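Local coordinates for prephenate dehydratase:Amino acid-binding ACT (Brucella abortus, PDB 6VH5), which probably converts prephenate to phenylpyruvate, with loss of water and carbon dioxide, in phenylalanine biosynthesis, and binds phenylalanine at its ACT domain, at residues I75-A80 with E190-R195; T245-Y250 with F261-E266. All blocks are in the same frame, centred on the assembly; numbering follows the deposited sequence.

Contact 1 (I75-A80 with E190-R195); sequences IENTLA and ENNVTR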
loop_
_atom_site.group_PDB
_atom_site.type_symbol
_atom_site.label_atom_id
_atom_site.label_comp_id
_atom_site.label_asym_id
_atom_site.label_seq_id
_atom_site.Cartn_x
_atom_site.Cartn_y
_atom_site.Cartn_z
ATOM N N ILE A 75 8.425 2.872 -0.944
ATOM C CA ILE A 75 7.260 3.471 -0.300
ATOM C C ILE A 75 6.291 4.104 -1.280
ATOM O O ILE A 75 5.119 4.320 -0.923
ATOM C CB ILE A 75 7.684 4.492 0.776
ATOM C CG1 ILE A 75 8.448 5.657 0.156
ATOM C CG2 ILE A 75 8.547 3.795 1.848
ATOM C CD1 ILE A 75 8.525 6.857 1.081
ATOM N N GLU A 76 6.698 4.415 -2.508
ATOM C CA GLU A 76 5.788 4.937 -3.517
ATOM C C GLU A 76 6.054 4.235 -4.841
ATOM O O GLU A 76 7.211 4.006 -5.206
ATOM C CB GLU A 76 5.944 6.448 -3.705
ATOM C CG GLU A 76 5.543 7.259 -2.500
ATOM C CD GLU A 76 5.992 8.697 -2.601
ATOM O OE1 GLU A 76 6.274 9.146 -3.726
ATOM O OE2 GLU A 76 6.113 9.357 -1.550
ATOM N N ASN A 77 4.978 3.867 -5.536
ATOM C CA ASN A 77 5.063 3.347 -6.897
ATOM C C ASN A 77 3.938 3.921 -7.742
ATOM O O ASN A 77 2.774 3.884 -7.333
ATOM C CB ASN A 77 4.985 1.822 -6.933
ATOM C CG ASN A 77 4.883 1.303 -8.349
ATOM O OD1 ASN A 77 3.794 0.968 -8.828
ATOM N ND2 ASN A 77 6.013 1.266 -9.040
ATOM N N THR A 78 4.286 4.393 -8.945
ATOM C CA THR A 78 3.342 5.116 -9.800
ATOM C C THR A 78 2.164 4.259 -10.274
ATOM O O THR A 78 1.067 4.788 -10.475
ATOM C CB THR A 78 4.089 5.698 -10.998
ATOM O OG1 THR A 78 5.130 6.566 -10.529
ATOM C CG2 THR A 78 3.154 6.500 -11.872
ATOM N N LEU A 79 2.333 2.943 -10.435
ATOM C CA LEU A 79 1.206 2.186 -10.981
ATOM C C LEU A 79 0.666 1.141 -10.013
ATOM O O LEU A 79 0.394 -0.001 -10.401
ATOM C CB LEU A 79 1.583 1.537 -12.314
ATOM C CG LEU A 79 2.046 2.508 -13.404
ATOM C CD1 LEU A 79 2.506 1.770 -14.645
ATOM C CD2 LEU A 79 0.909 3.437 -13.759
ATOM N N ALA A 80 0.456 1.561 -8.762
ATOM C CA ALA A 80 -0.224 0.777 -7.729
ATOM C C ALA A 80 0.528 -0.497 -7.375
ATOM O O ALA A 80 -0.069 -1.484 -6.940
ATOM C CB ALA A 80 -1.661 0.438 -8.145
ATOM N N GLU A 190 4.364 3.575 -19.809
ATOM C CA GLU A 190 5.653 4.100 -19.417
ATOM C C GLU A 190 5.487 4.909 -18.140
ATOM O O GLU A 190 4.398 5.000 -17.569
ATOM C CB GLU A 190 6.261 4.921 -20.553
ATOM C CG GLU A 190 5.309 5.844 -21.274
ATOM C CD GLU A 190 5.909 6.341 -22.571
ATOM O OE1 GLU A 190 5.665 7.508 -22.947
ATOM O OE2 GLU A 190 6.648 5.552 -23.206
ATOM N N ASN A 191 6.594 5.463 -17.661
ATOM C CA ASN A 191 6.583 6.303 -16.459
ATOM C C ASN A 191 6.117 5.536 -15.223
ATOM O O ASN A 191 5.286 6.004 -14.445
ATOM C CB ASN A 191 5.737 7.558 -16.686
ATOM C CG ASN A 191 6.539 8.666 -17.282
ATOM O OD1 ASN A 191 6.364 9.018 -18.447
ATOM N ND2 ASN A 191 7.463 9.211 -16.493
ATOM N N ASN A 192 6.649 4.338 -15.061
ATOM C CA ASN A 192 6.429 3.536 -13.871
ATOM C C ASN A 192 7.660 3.722 -12.995
ATOM O O ASN A 192 8.761 3.307 -13.375
ATOM C CB ASN A 192 6.205 2.073 -14.236
ATOM C CG ASN A 192 5.866 1.226 -13.032
ATOM O OD1 ASN A 192 5.686 1.739 -11.929
ATOM N ND2 ASN A 192 5.730 -0.064 -13.246
ATOM N N VAL A 193 7.492 4.429 -11.876
ATOM C CA VAL A 193 8.592 4.800 -10.990
ATOM C C VAL A 193 8.304 4.320 -9.573
ATOM O O VAL A 193 7.161 4.384 -9.105
ATOM C CB VAL A 193 8.824 6.322 -11.007
ATOM C CG1 VAL A 193 10.091 6.671 -10.256
ATOM C CG2 VAL A 193 8.904 6.811 -12.440
ATOM N N THR A 194 9.336 3.827 -8.898
ATOM C CA THR A 194 9.264 3.462 -7.489
ATOM C C THR A 194 10.157 4.389 -6.672
ATOM O O THR A 194 11.295 4.673 -7.066
ATOM C CB THR A 194 9.675 1.999 -7.245
ATOM O OG1 THR A 194 8.635 1.125 -7.694
ATOM C CG2 THR A 194 9.900 1.757 -5.743
ATOM N N ARG A 195 9.636 4.873 -5.552
ATOM C CA ARG A 195 10.410 5.700 -4.635
ATOM C C ARG A 195 10.823 4.864 -3.434
ATOM O O ARG A 195 9.970 4.306 -2.726
ATOM C CB ARG A 195 9.627 6.926 -4.183
ATOM C CG ARG A 195 10.313 7.685 -3.042
ATOM C CD ARG A 195 9.547 8.972 -2.678
ATOM N NE ARG A 195 10.347 9.789 -1.780
ATOM C CZ ARG A 195 9.902 10.364 -0.673
ATOM N NH1 ARG A 195 8.632 10.247 -0.313
ATOM N NH2 ARG A 195 10.737 11.064 0.070
#

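Contact 2 (T245-Y250 with F261-E266); sequences TKLESY and FYADIE. With PHE (phenylalanine), chain E; PHE (phenylalanine), chain J.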
loop_
_atom_site.group_PDB
_atom_site.type_symbol
_atom_site.label_atom_id
_atom_site.label_comp_id
_atom_site.label_asym_id
_atom_site.label_seq_id
_atom_site.Cartn_x
_atom_site.Cartn_y
_atom_site.Cartn_z
ATOM N N THR A 245 5.818 18.086 0.097
ATOM C CA THR A 245 5.697 17.233 -1.076
ATOM C C THR A 245 5.057 15.887 -0.783
ATOM O O THR A 245 4.812 15.121 -1.722
ATOM C CB THR A 245 7.067 17.005 -1.727
ATOM O OG1 THR A 245 7.908 16.257 -0.843
ATOM C CG2 THR A 245 7.739 18.317 -2.054
ATOM N N LYS A 246 4.772 15.572 0.480
ATOM C CA LYS A 246 4.060 14.342 0.790
ATOM C C LYS A 246 3.247 14.561 2.054
ATOM O O LYS A 246 3.716 15.210 2.998
ATOM C CB LYS A 246 5.042 13.173 0.955
ATOM C CG LYS A 246 4.392 11.804 1.080
ATOM C CD LYS A 246 5.449 10.735 1.265
ATOM C CE LYS A 246 4.830 9.370 1.531
ATOM N NZ LYS A 246 4.075 8.897 0.349
ATOM N N LEU A 247 2.031 14.019 2.071
ATOM C CA LEU A 247 1.180 14.167 3.253
ATOM C C LEU A 247 0.132 13.070 3.231
ATOM O O LEU A 247 -0.588 12.915 2.238
ATOM C CB LEU A 247 0.530 15.560 3.295
ATOM C CG LEU A 247 -0.264 15.921 4.555
ATOM C CD1 LEU A 247 0.612 15.756 5.806
ATOM C CD2 LEU A 247 -0.821 17.363 4.473
ATOM N N GLU A 248 0.100 12.265 4.283
ATOM C CA GLU A 248 -0.804 11.129 4.375
ATOM C C GLU A 248 -1.501 11.112 5.722
ATOM O O GLU A 248 -0.841 11.150 6.766
ATOM C CB GLU A 248 -0.048 9.833 4.179
ATOM C CG GLU A 248 0.113 9.388 2.756
ATOM C CD GLU A 248 0.610 7.972 2.731
ATOM O OE1 GLU A 248 0.854 7.464 3.843
ATOM O OE2 GLU A 248 0.695 7.365 1.640
ATOM N N SER A 249 -2.818 10.964 5.698
ATOM C CA SER A 249 -3.596 10.897 6.920
ATOM C C SER A 249 -3.750 9.457 7.386
ATOM O O SER A 249 -3.754 8.507 6.592
ATOM C CB SER A 249 -4.965 11.544 6.718
ATOM O OG SER A 249 -5.920 10.638 6.212
ATOM N N TYR A 250 -3.844 9.302 8.699
ATOM C CA TYR A 250 -3.990 7.991 9.323
ATOM C C TYR A 250 -4.806 8.217 10.585
ATOM O O TYR A 250 -4.311 8.848 11.523
ATOM C CB TYR A 250 -2.596 7.429 9.607
ATOM C CG TYR A 250 -2.468 6.044 10.178
ATOM C CD1 TYR A 250 -2.128 4.969 9.361
ATOM C CD2 TYR A 250 -2.617 5.814 11.546
ATOM C CE1 TYR A 250 -1.971 3.687 9.881
ATOM C CE2 TYR A 250 -2.465 4.549 12.079
ATOM C CZ TYR A 250 -2.144 3.484 11.238
ATOM O OH TYR A 250 -1.997 2.223 11.750
ATOM N N PHE A 261 -0.421 12.172 10.919
ATOM C CA PHE A 261 -0.029 12.576 9.577
ATOM C C PHE A 261 1.437 12.242 9.362
ATOM O O PHE A 261 2.263 12.385 10.271
ATOM C CB PHE A 261 -0.256 14.088 9.328
ATOM C CG PHE A 261 -1.696 14.457 9.071
ATOM C CD1 PHE A 261 -2.200 14.480 7.763
ATOM C CD2 PHE A 261 -2.562 14.727 10.127
ATOM C CE1 PHE A 261 -3.532 14.785 7.511
ATOM C CE2 PHE A 261 -3.896 15.028 9.886
ATOM C CZ PHE A 261 -4.384 15.060 8.574
ATOM N N TYR A 262 1.742 11.790 8.155
ATOM C CA TYR A 262 3.103 11.537 7.710
ATOM C C TYR A 262 3.420 12.576 6.647
ATOM O O TYR A 262 2.639 12.752 5.712
ATOM C CB TYR A 262 3.228 10.100 7.166
ATOM C CG TYR A 262 4.605 9.666 6.715
ATOM C CD1 TYR A 262 5.371 8.794 7.486
ATOM C CD2 TYR A 262 5.115 10.074 5.481
ATOM C CE1 TYR A 262 6.627 8.362 7.056
ATOM C CE2 TYR A 262 6.369 9.663 5.042
ATOM C CZ TYR A 262 7.123 8.807 5.836
ATOM O OH TYR A 262 8.370 8.408 5.401
ATOM N N ALA A 263 4.548 13.264 6.785
ATOM C CA ALA A 263 4.812 14.405 5.919
ATOM C C ALA A 263 6.283 14.501 5.547
ATOM O O ALA A 263 7.162 14.172 6.350
ATOM C CB ALA A 263 4.373 15.716 6.588
ATOM N N ASP A 264 6.531 14.943 4.315
ATOM C CA ASP A 264 7.848 15.345 3.837
ATOM C C ASP A 264 7.776 16.828 3.485
ATOM O O ASP A 264 6.817 17.260 2.836
ATOM C CB ASP A 264 8.273 14.568 2.578
ATOM C CG ASP A 264 8.396 13.050 2.786
ATOM O OD1 ASP A 264 8.255 12.530 3.918
ATOM O OD2 ASP A 264 8.648 12.371 1.765
ATOM N N ILE A 265 8.777 17.606 3.905
ATOM C CA ILE A 265 8.942 18.980 3.440
ATOM C C ILE A 265 10.340 19.097 2.839
ATOM O O ILE A 265 11.248 18.311 3.138
ATOM C CB ILE A 265 8.745 20.055 4.546
ATOM C CG1 ILE A 265 9.750 19.846 5.670
ATOM C CG2 ILE A 265 7.320 20.063 5.112
ATOM C CD1 ILE A 265 9.608 20.825 6.781
ATOM N N GLU A 266 10.497 20.082 1.968
ATOM C CA GLU A 266 11.790 20.433 1.386
ATOM C C GLU A 266 12.378 21.552 2.237
ATOM O O GLU A 266 11.938 22.702 2.169
ATOM C CB GLU A 266 11.621 20.820 -0.080
ATOM C CG GLU A 266 11.081 19.647 -0.907
ATOM C CD GLU A 266 10.866 19.954 -2.382
ATOM O OE1 GLU A 266 10.486 21.097 -2.736
ATOM O OE2 GLU A 266 11.088 19.030 -3.194
HETATM N N PHE E . 3.532 21.354 -2.345
HETATM C CA PHE E . 2.182 21.892 -2.206
HETATM C C PHE E . 2.037 22.599 -0.875
HETATM O O PHE E . 2.974 22.565 -0.069
HETATM C CB PHE E . 1.116 20.802 -2.327
HETATM C CG PHE E . 1.394 19.564 -1.497
HETATM C CD1 PHE E . 1.814 18.393 -2.107
HETATM C CD2 PHE E . 1.219 19.571 -0.120
HETATM C CE1 PHE E . 2.063 17.250 -1.355
HETATM C CE2 PHE E . 1.465 18.443 0.634
HETATM C CZ PHE E . 1.889 17.279 0.021
HETATM O OXT PHE E . 0.984 23.181 -0.603
HETATM N N PHE J . -10.211 16.155 10.695
HETATM C CA PHE J . -9.205 17.195 10.866
HETATM C C PHE J . -9.479 18.424 9.999
HETATM O O PHE J . -8.628 19.317 9.915
HETATM C CB PHE J . -7.810 16.656 10.559
HETATM C CG PHE J . -7.739 15.817 9.301
HETATM C CD1 PHE J . -7.713 14.432 9.379
HETATM C CD2 PHE J . -7.672 16.409 8.054
HETATM C CE1 PHE J . -7.645 13.651 8.225
HETATM C CE2 PHE J . -7.604 15.642 6.903
HETATM C CZ PHE J . -7.587 14.255 6.990
HETATM O OXT PHE J . -10.537 18.549 9.373
HETATM O O HOH W 1 8.274 13.644 -0.881
#

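Contact 1 (I75-A80 with E190-R195)
With CG swung anti to the backbone nitrogen (chi1 172°), Asn-77 lays its amide across to Asn-192 and Thr-194, while Arg-195, its chain stretched out as far as NE, runs beside Glu-76 on the other face of the sheet. The Asn-77 nitrogen ND2 divides its hydrogens between two acceptors, Asn-192 OD1 at 2.9 Å and Thr-194 OG1 at 3.0 Å. The two amide planes stand 71° apart, so they do not stack. Asn-77 OD1 accepts from Leu-79 N at 2.9 Å, forming an Asx turn where strand 70-77 ends, and takes Gly-81 N as well. Thr-194 is predicted to be essential for dehydratase activity, and the single N-H bond from Asn-77 probably helps orient its hydroxyl. The strands are antiparallel neighbours, axes 173° apart, in the mixed sheet that also holds strands 26-30, 49-53 and 96-104; a classic beta bulge sets Ile-75 and Glu-76 both against Arg-195, whose carbonyl oxygen accepts from Ile-75 N at 2.8 Å and more loosely from Glu-76 N. Glu-76 OE2 meets Arg-195 NH1 at 2.9 Å in a salt bridge near the guanidinium plane but well above the carboxylate plane; OE2 also pairs with Lys-246 and NH1 with Asp-264, both of the ACT domain. Ile-75 CD1 rests on one guanidinium face, and Glu-100 pairs with NH2. Leu-79 CD1 packs 3.7 Å from Asn-192 CB.

Contact 2 (T245-Y250 with F261-E266)
Asp-264 OD2 accepts at 3.0 Å from a water that also bonds Thr-245 OG1 at 2.6 Å, and it lies beside the Lys-246 chain, 3.6 Å from Lys-246 CD. Arg-195 of the dehydratase domain adds a salt bridge to the same oxygen. The other carboxylate oxygen, OD1, bonds Thr-218 on the adjoining strand 215-224. Lys-246 points the same way as Asp-264 and then bends at chi4 (66°) to carry NZ to Glu-76. On the way its CE touches Tyr-262 CE2 at 3.8 Å. The backbones form the antiparallel hairpin of strands 243-251 and 258-266 in the ACT sheet, their axes 173° apart. Glu-248 and Tyr-262 exchange two bonds of 3.0 Å, N to O each way. A classic beta bulge places Thr-245 and Lys-246 together opposite Asp-264. On the face of Leu-247 and Phe-261, CD1 of Leu-247 fits between Ala-263 CB and the Phe-261 ring, 3.7 Å from Phe-261 CD1. Two bound phenylalanines lie on this same face: CE1 of one is 3.3 Å from Thr-245 C, and the other, near Ser-249, meets the Phe-261 ring through CD1, 3.5 Å from Phe-261 CZ. Each ligand is bonded by both subunits, and Ser-249 OG bonds Leu-247 N of the second subunit, with the reverse pair also formed. The hairpin thus joins a largely apolar, ligand-binding face to one whose Lys-246 and Asp-264 reach the dehydratase domain, consistent with the regulatory role of ACT domains.

How the contacts relate
After strands 26-30 and 49-53 the chain forms strand 70-77, then passes through 109 residues, including the second mixed sheet, before 190-195 returns to close the long loop of contact 1. It then enters the ACT domain, where contact 2 closes a short hairpin with 10 residues between its segments. The two are in series, neither nested nor crossed, with centres about 17 Å apart. They nevertheless touch: Glu-76 OE2 to Lys-246 NZ at 2.8 Å and Arg-195 NH1 to Asp-264 OD2 at 3.0 Å are salt bridges tying the dehydratase sheet to the ACT sheet. Both contacts also reach the second subunit.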